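Local atomic coordinates of natterin-like protein (Lethenteron camtschaticum, PDB entry 5ZU4), a protein that probably binds carbohydrate through a jacalin-like lectin domain and forms membrane pores through an aerolysin-type module. Residues V150-K155 and L280-C285; L275-L280 and A293-I298. One frame throughout, in Å; residues are numbered along the deposited sequence.

Interaction 1 of 2, residues V150-K155 and L280-C285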
loop_
_atom_site.group_PDB
_atom_site.type_symbol
_atom_site.label_atom_id
_atom_site.label_comp_id
_atom_site.label_asym_id
_atom_site.label_seq_id
_atom_site.Cartn_x
_atom_site.Cartn_y
_atom_site.Cartn_z
ATOM N N VAL B 150 8.728 -8.430 13.815
ATOM C CA VAL B 150 8.676 -6.972 13.927
ATOM C C VAL B 150 10.063 -6.365 13.839
ATOM O O VAL B 150 10.983 -6.829 14.504
ATOM C CB VAL B 150 7.915 -6.497 15.187
ATOM C CG1 VAL B 150 6.498 -7.043 15.191
ATOM C CG2 VAL B 150 8.599 -6.945 16.453
ATOM N N ILE B 151 10.212 -5.361 12.971
ATOM C CA ILE B 151 11.443 -4.557 12.877
ATOM C C ILE B 151 11.285 -3.454 13.912
ATOM O O ILE B 151 10.253 -2.810 13.948
ATOM C CB ILE B 151 11.640 -3.968 11.466
ATOM C CG1 ILE B 151 11.723 -5.117 10.443
ATOM C CG2 ILE B 151 12.906 -3.102 11.400
ATOM C CD1 ILE B 151 11.977 -4.690 9.017
ATOM N N GLN B 152 12.270 -3.284 14.788
ATOM C CA GLN B 152 12.160 -2.350 15.911
ATOM C C GLN B 152 13.522 -1.756 16.238
ATOM O O GLN B 152 14.464 -2.000 15.486
ATOM C CB GLN B 152 11.503 -3.028 17.105
ATOM C CG GLN B 152 12.294 -4.189 17.676
ATOM C CD GLN B 152 11.456 -4.985 18.640
ATOM O OE1 GLN B 152 10.540 -5.698 18.230
ATOM N NE2 GLN B 152 11.738 -4.854 19.919
ATOM N N ASP B 153 13.594 -0.926 17.293
ATOM C CA ASP B 153 14.799 -0.143 17.690
ATOM C C ASP B 153 15.353 0.621 16.498
ATOM O O ASP B 153 16.571 0.574 16.196
ATOM C CB ASP B 153 15.906 -1.025 18.329
ATOM C CG ASP B 153 15.422 -1.808 19.568
ATOM O OD1 ASP B 153 14.423 -1.391 20.221
ATOM O OD2 ASP B 153 16.054 -2.855 19.888
ATOM N N MET B 154 14.451 1.311 15.803
ATOM C CA MET B 154 14.815 1.946 14.544
ATOM C C MET B 154 15.718 3.151 14.798
ATOM O O MET B 154 15.396 4.034 15.602
ATOM C CB MET B 154 13.549 2.365 13.794
ATOM C CG MET B 154 13.767 3.043 12.450
ATOM S SD MET B 154 14.744 2.079 11.297
ATOM C CE MET B 154 13.596 0.800 10.788
ATOM N N LYS B 155 16.846 3.196 14.109
ATOM C CA LYS B 155 17.770 4.321 14.231
ATOM C C LYS B 155 18.179 4.833 12.850
ATOM O O LYS B 155 18.314 4.052 11.890
ATOM C CB LYS B 155 18.992 3.921 15.090
ATOM C CG LYS B 155 18.703 4.093 16.577
ATOM C CD LYS B 155 19.441 3.127 17.520
ATOM C CE LYS B 155 18.943 3.314 18.970
ATOM N NZ LYS B 155 19.142 2.133 19.858
ATOM N N LEU B 280 16.504 -3.772 14.555
ATOM C CA LEU B 280 16.574 -5.196 14.754
ATOM C C LEU B 280 15.263 -5.857 14.372
ATOM O O LEU B 280 14.170 -5.340 14.658
ATOM C CB LEU B 280 17.085 -5.544 16.162
ATOM C CG LEU B 280 16.273 -5.740 17.430
ATOM C CD1 LEU B 280 15.288 -6.884 17.307
ATOM C CD2 LEU B 280 17.241 -6.038 18.569
ATOM N N LEU B 281 15.408 -6.992 13.689
ATOM C CA LEU B 281 14.308 -7.881 13.399
ATOM C C LEU B 281 14.185 -8.870 14.550
ATOM O O LEU B 281 15.101 -9.620 14.801
ATOM C CB LEU B 281 14.570 -8.624 12.103
ATOM C CG LEU B 281 13.597 -9.717 11.693
ATOM C CD1 LEU B 281 12.168 -9.217 11.595
ATOM C CD2 LEU B 281 14.076 -10.272 10.372
ATOM N N ARG B 282 13.055 -8.843 15.249
ATOM C CA ARG B 282 12.741 -9.803 16.260
ATOM C C ARG B 282 11.612 -10.689 15.740
ATOM O O ARG B 282 10.500 -10.208 15.460
ATOM C CB ARG B 282 12.350 -9.127 17.588
ATOM C CG ARG B 282 11.785 -10.104 18.642
ATOM C CD ARG B 282 11.806 -9.577 20.071
ATOM N NE ARG B 282 13.171 -9.224 20.452
ATOM C CZ ARG B 282 13.531 -8.231 21.279
ATOM N NH1 ARG B 282 12.637 -7.445 21.871
ATOM N NH2 ARG B 282 14.825 -8.007 21.509
ATOM N N ILE B 283 11.908 -11.989 15.656
ATOM C CA ILE B 283 10.948 -12.998 15.299
ATOM C C ILE B 283 10.576 -13.697 16.579
ATOM O O ILE B 283 11.427 -14.261 17.235
ATOM C CB ILE B 283 11.550 -14.028 14.332
ATOM C CG1 ILE B 283 11.940 -13.330 13.016
ATOM C CG2 ILE B 283 10.539 -15.149 14.074
ATOM C CD1 ILE B 283 12.899 -14.115 12.155
ATOM N N THR B 284 9.298 -13.659 16.931
ATOM C CA THR B 284 8.826 -14.216 18.184
ATOM C C THR B 284 7.972 -15.420 17.827
ATOM O O THR B 284 7.037 -15.325 17.017
ATOM C CB THR B 284 8.049 -13.160 18.999
ATOM O OG1 THR B 284 8.922 -12.044 19.285
ATOM C CG2 THR B 284 7.522 -13.750 20.350
ATOM N N CYS B 285 8.301 -16.567 18.417
ATOM C CA CYS B 285 7.533 -17.786 18.177
ATOM C C CYS B 285 6.268 -17.883 19.030
ATOM O O CYS B 285 6.120 -17.217 20.072
ATOM C CB CYS B 285 8.397 -18.999 18.467
ATOM S SG CYS B 285 9.899 -19.049 17.491
#

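Interaction 2 of 2, residues L275-L280 and A293-I298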
loop_
_atom_site.group_PDB
_atom_site.type_symbol
_atom_site.label_atom_id
_atom_site.label_comp_id
_atom_site.label_asym_id
_atom_site.label_seq_id
_atom_site.Cartn_x
_atom_site.Cartn_y
_atom_site.Cartn_z
ATOM N N LEU B 275 18.205 8.123 3.735
ATOM C CA LEU B 275 18.947 8.056 4.997
ATOM C C LEU B 275 19.291 6.592 5.302
ATOM O O LEU B 275 18.477 5.715 5.056
ATOM C CB LEU B 275 18.119 8.629 6.177
ATOM C CG LEU B 275 17.833 10.132 6.207
ATOM C CD1 LEU B 275 16.962 10.536 7.391
ATOM C CD2 LEU B 275 19.128 10.926 6.236
ATOM N N PRO B 276 20.489 6.318 5.842
ATOM C CA PRO B 276 20.745 4.943 6.281
ATOM C C PRO B 276 20.002 4.650 7.571
ATOM O O PRO B 276 19.745 5.574 8.370
ATOM C CB PRO B 276 22.260 4.922 6.531
ATOM C CG PRO B 276 22.781 6.087 5.784
ATOM C CD PRO B 276 21.712 7.126 5.910
ATOM N N TYR B 277 19.675 3.385 7.798
ATOM C CA TYR B 277 19.009 3.010 9.047
ATOM C C TYR B 277 19.656 1.766 9.669
ATOM O O TYR B 277 20.265 0.954 8.959
ATOM C CB TYR B 277 17.478 2.792 8.822
ATOM C CG TYR B 277 17.088 1.413 8.277
ATOM C CD1 TYR B 277 16.933 0.325 9.133
ATOM C CD2 TYR B 277 16.870 1.204 6.922
ATOM C CE1 TYR B 277 16.579 -0.926 8.654
ATOM C CE2 TYR B 277 16.532 -0.047 6.448
ATOM C CZ TYR B 277 16.387 -1.102 7.324
ATOM O OH TYR B 277 16.047 -2.344 6.882
ATOM N N THR B 278 19.490 1.634 10.980
ATOM C CA THR B 278 19.762 0.390 11.675
ATOM C C THR B 278 18.546 0.067 12.511
ATOM O O THR B 278 17.861 0.972 13.003
ATOM C CB THR B 278 21.009 0.449 12.631
ATOM O OG1 THR B 278 20.769 1.373 13.717
ATOM C CG2 THR B 278 22.265 0.832 11.845
ATOM N N ALA B 279 18.293 -1.226 12.660
ATOM C CA ALA B 279 17.166 -1.712 13.445
ATOM C C ALA B 279 17.416 -3.170 13.810
ATOM O O ALA B 279 18.413 -3.753 13.401
ATOM C CB ALA B 279 15.879 -1.568 12.626
ATOM N N LEU B 280 16.504 -3.772 14.555
ATOM C CA LEU B 280 16.574 -5.196 14.754
ATOM C C LEU B 280 15.263 -5.857 14.372
ATOM O O LEU B 280 14.170 -5.340 14.658
ATOM C CB LEU B 280 17.085 -5.544 16.162
ATOM C CG LEU B 280 16.273 -5.740 17.430
ATOM C CD1 LEU B 280 15.288 -6.884 17.307
ATOM C CD2 LEU B 280 17.241 -6.038 18.569
ATOM N N ALA B 293 17.869 -10.393 14.812
ATOM C CA ALA B 293 18.857 -10.256 13.762
ATOM C C ALA B 293 19.094 -8.787 13.553
ATOM O O ALA B 293 18.143 -8.061 13.280
ATOM C CB ALA B 293 18.362 -10.905 12.478
ATOM N N PRO B 294 20.353 -8.332 13.681
ATOM C CA PRO B 294 20.607 -6.906 13.374
ATOM C C PRO B 294 20.327 -6.583 11.899
ATOM O O PRO B 294 20.547 -7.425 11.043
ATOM C CB PRO B 294 22.095 -6.707 13.717
ATOM C CG PRO B 294 22.532 -7.947 14.444
ATOM C CD PRO B 294 21.566 -9.046 14.118
ATOM N N LEU B 295 19.796 -5.391 11.629
ATOM C CA LEU B 295 19.474 -4.973 10.261
ATOM C C LEU B 295 20.136 -3.661 9.947
ATOM O O LEU B 295 20.240 -2.798 10.795
ATOM C CB LEU B 295 17.959 -4.767 10.095
ATOM C CG LEU B 295 17.056 -5.976 9.990
ATOM C CD1 LEU B 295 15.709 -5.500 9.476
ATOM C CD2 LEU B 295 17.620 -7.017 9.029
ATOM N N SER B 296 20.505 -3.489 8.696
ATOM C CA SER B 296 21.051 -2.222 8.235
ATOM C C SER B 296 20.525 -1.955 6.844
ATOM O O SER B 296 20.440 -2.880 6.032
ATOM C CB SER B 296 22.588 -2.307 8.237
ATOM O OG SER B 296 23.166 -1.259 7.481
ATOM N N GLY B 297 20.183 -0.703 6.532
ATOM C CA GLY B 297 19.761 -0.395 5.152
ATOM C C GLY B 297 19.482 1.067 4.884
ATOM O O GLY B 297 19.955 1.925 5.614
ATOM N N ILE B 298 18.686 1.330 3.847
ATOM C CA ILE B 298 18.311 2.673 3.452
ATOM C C ILE B 298 16.777 2.926 3.638
ATOM O O ILE B 298 15.927 2.141 3.217
ATOM C CB ILE B 298 18.856 3.007 2.023
ATOM C CG1 ILE B 298 18.047 2.290 0.917
ATOM C CG2 ILE B 298 20.371 2.689 1.942
ATOM C CD1 ILE B 298 18.723 2.160 -0.458
#

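Interaction 1 of 2, residues V150-K155 and L280-C285
The side-chain amide of Gln152 and the guanidinium of Arg282 meet obliquely, their planes 66° apart, with Gln152 NE2 3.4 Å from Arg282 NH1. Both atoms are donors, so the approach is van der Waals contact rather than a hydrogen bond; the guanidinium finds its partner in Asp292, which forms a salt bridge with Arg282 NE. Gln152 CG sits between its own backbone N and carbonyl carbon (chi1 63°), which lays the extended chain alongside Leu280, with Gln152 CG 4.0 Å from Leu280 CD1. Asp153 follows the same line, its OD2 3.6 Å from Leu280 CD2.

Beneath these groups, Val150 pairs with Arg282 and Gln152 with Leu280 as antiparallel hydrogen-bonded pairs. The bond from Val150 N to Arg282 O is 3.0 Å long and nearly straight, at 170°. Leu280 O is gripped twice, by Gln152 N at 2.8 Å and, more weakly, by the CA-H of Ile151, whose CA lies 3.3 Å away. Ile151 and Leu281, a non-hydrogen-bonded pair, point to the other face and are buried. At Asp153 the chain turns a corner, and beyond it Lys155 bonds through its backbone to Thr278, further back on strand 260-285.

This is antiparallel sheet pairing between strands distant in sequence, within the aerolysin-type region. Both are inner strands: Ile151 also bonds through its backbone to Ser213 and Lys215 at strand 213-223, while Leu281 is bonded to Ala293 of strand 290-313.

Interaction 2 of 2, residues L275-L280 and A293-I298
Tyr277 lays its ring across the neighbouring strand onto the backbone of Gly297, a worked case of an aromatic residue shielding a cross-strand glycine. With CG placed between the backbone N and the carbonyl carbon (chi1 82°), the ring leans over the partner strand, and Gly297 N lies 3.7 Å above the ring plane, over its centre. Tyr277 CD2 comes within 3.3 Å of Gly297 C, a close fit made possible because glycine has no side chain on that face. The C of Ile298 lies at the ring's edge, in plane.

Leu295 runs beside the tyrosine and points the same way, with its CB 4.3 Å from Tyr277 CE1 and its CD1 4.1 Å from Tyr277 OH. The hydroxyl is hydrogen-bonded to Ser201 O, and Trp200 makes a T-shaped stack with the ring, so both polar tip and aromatic body are held.

Beneath the ring, Tyr277 N donates to Gly297 O at 2.6 Å, and Tyr277 O receives the N-H of Gly297 in return. Ala279 and Leu295 repeat this reciprocal pairing. Pro276 and Pro294 fall in non-hydrogen-bonded pairs, where missing N-H groups cost the two strands no mutual bond.

The alternation is that of antiparallel pairing, and because strands 260-285 and 290-313 follow one another in the chain, they form a beta hairpin in the elongated beta module of the aerolysin-type family.

Overall arrangement
Interactions 1 and 2 lie side by side, their centres about 10 Å apart, and share Leu280 on strand 260-285. That strand is the middle member of a run of three, flanked by strand 135-155 in interaction 1 and strand 290-313 in interaction 2. Direct bonds stitch the contacts together: Lys155 N probably donates to Thr278 O at 2.7 Å, and Ala293 N to Leu281 O at 2.9 Å. Along the chain the order is 150-155, 275-280, 280-285, 293-298, so a local hairpin is joined to a strand that arrives from some 125 residues earlier. All four segments belong to the toxin-like family region, whose beta framework they knit together.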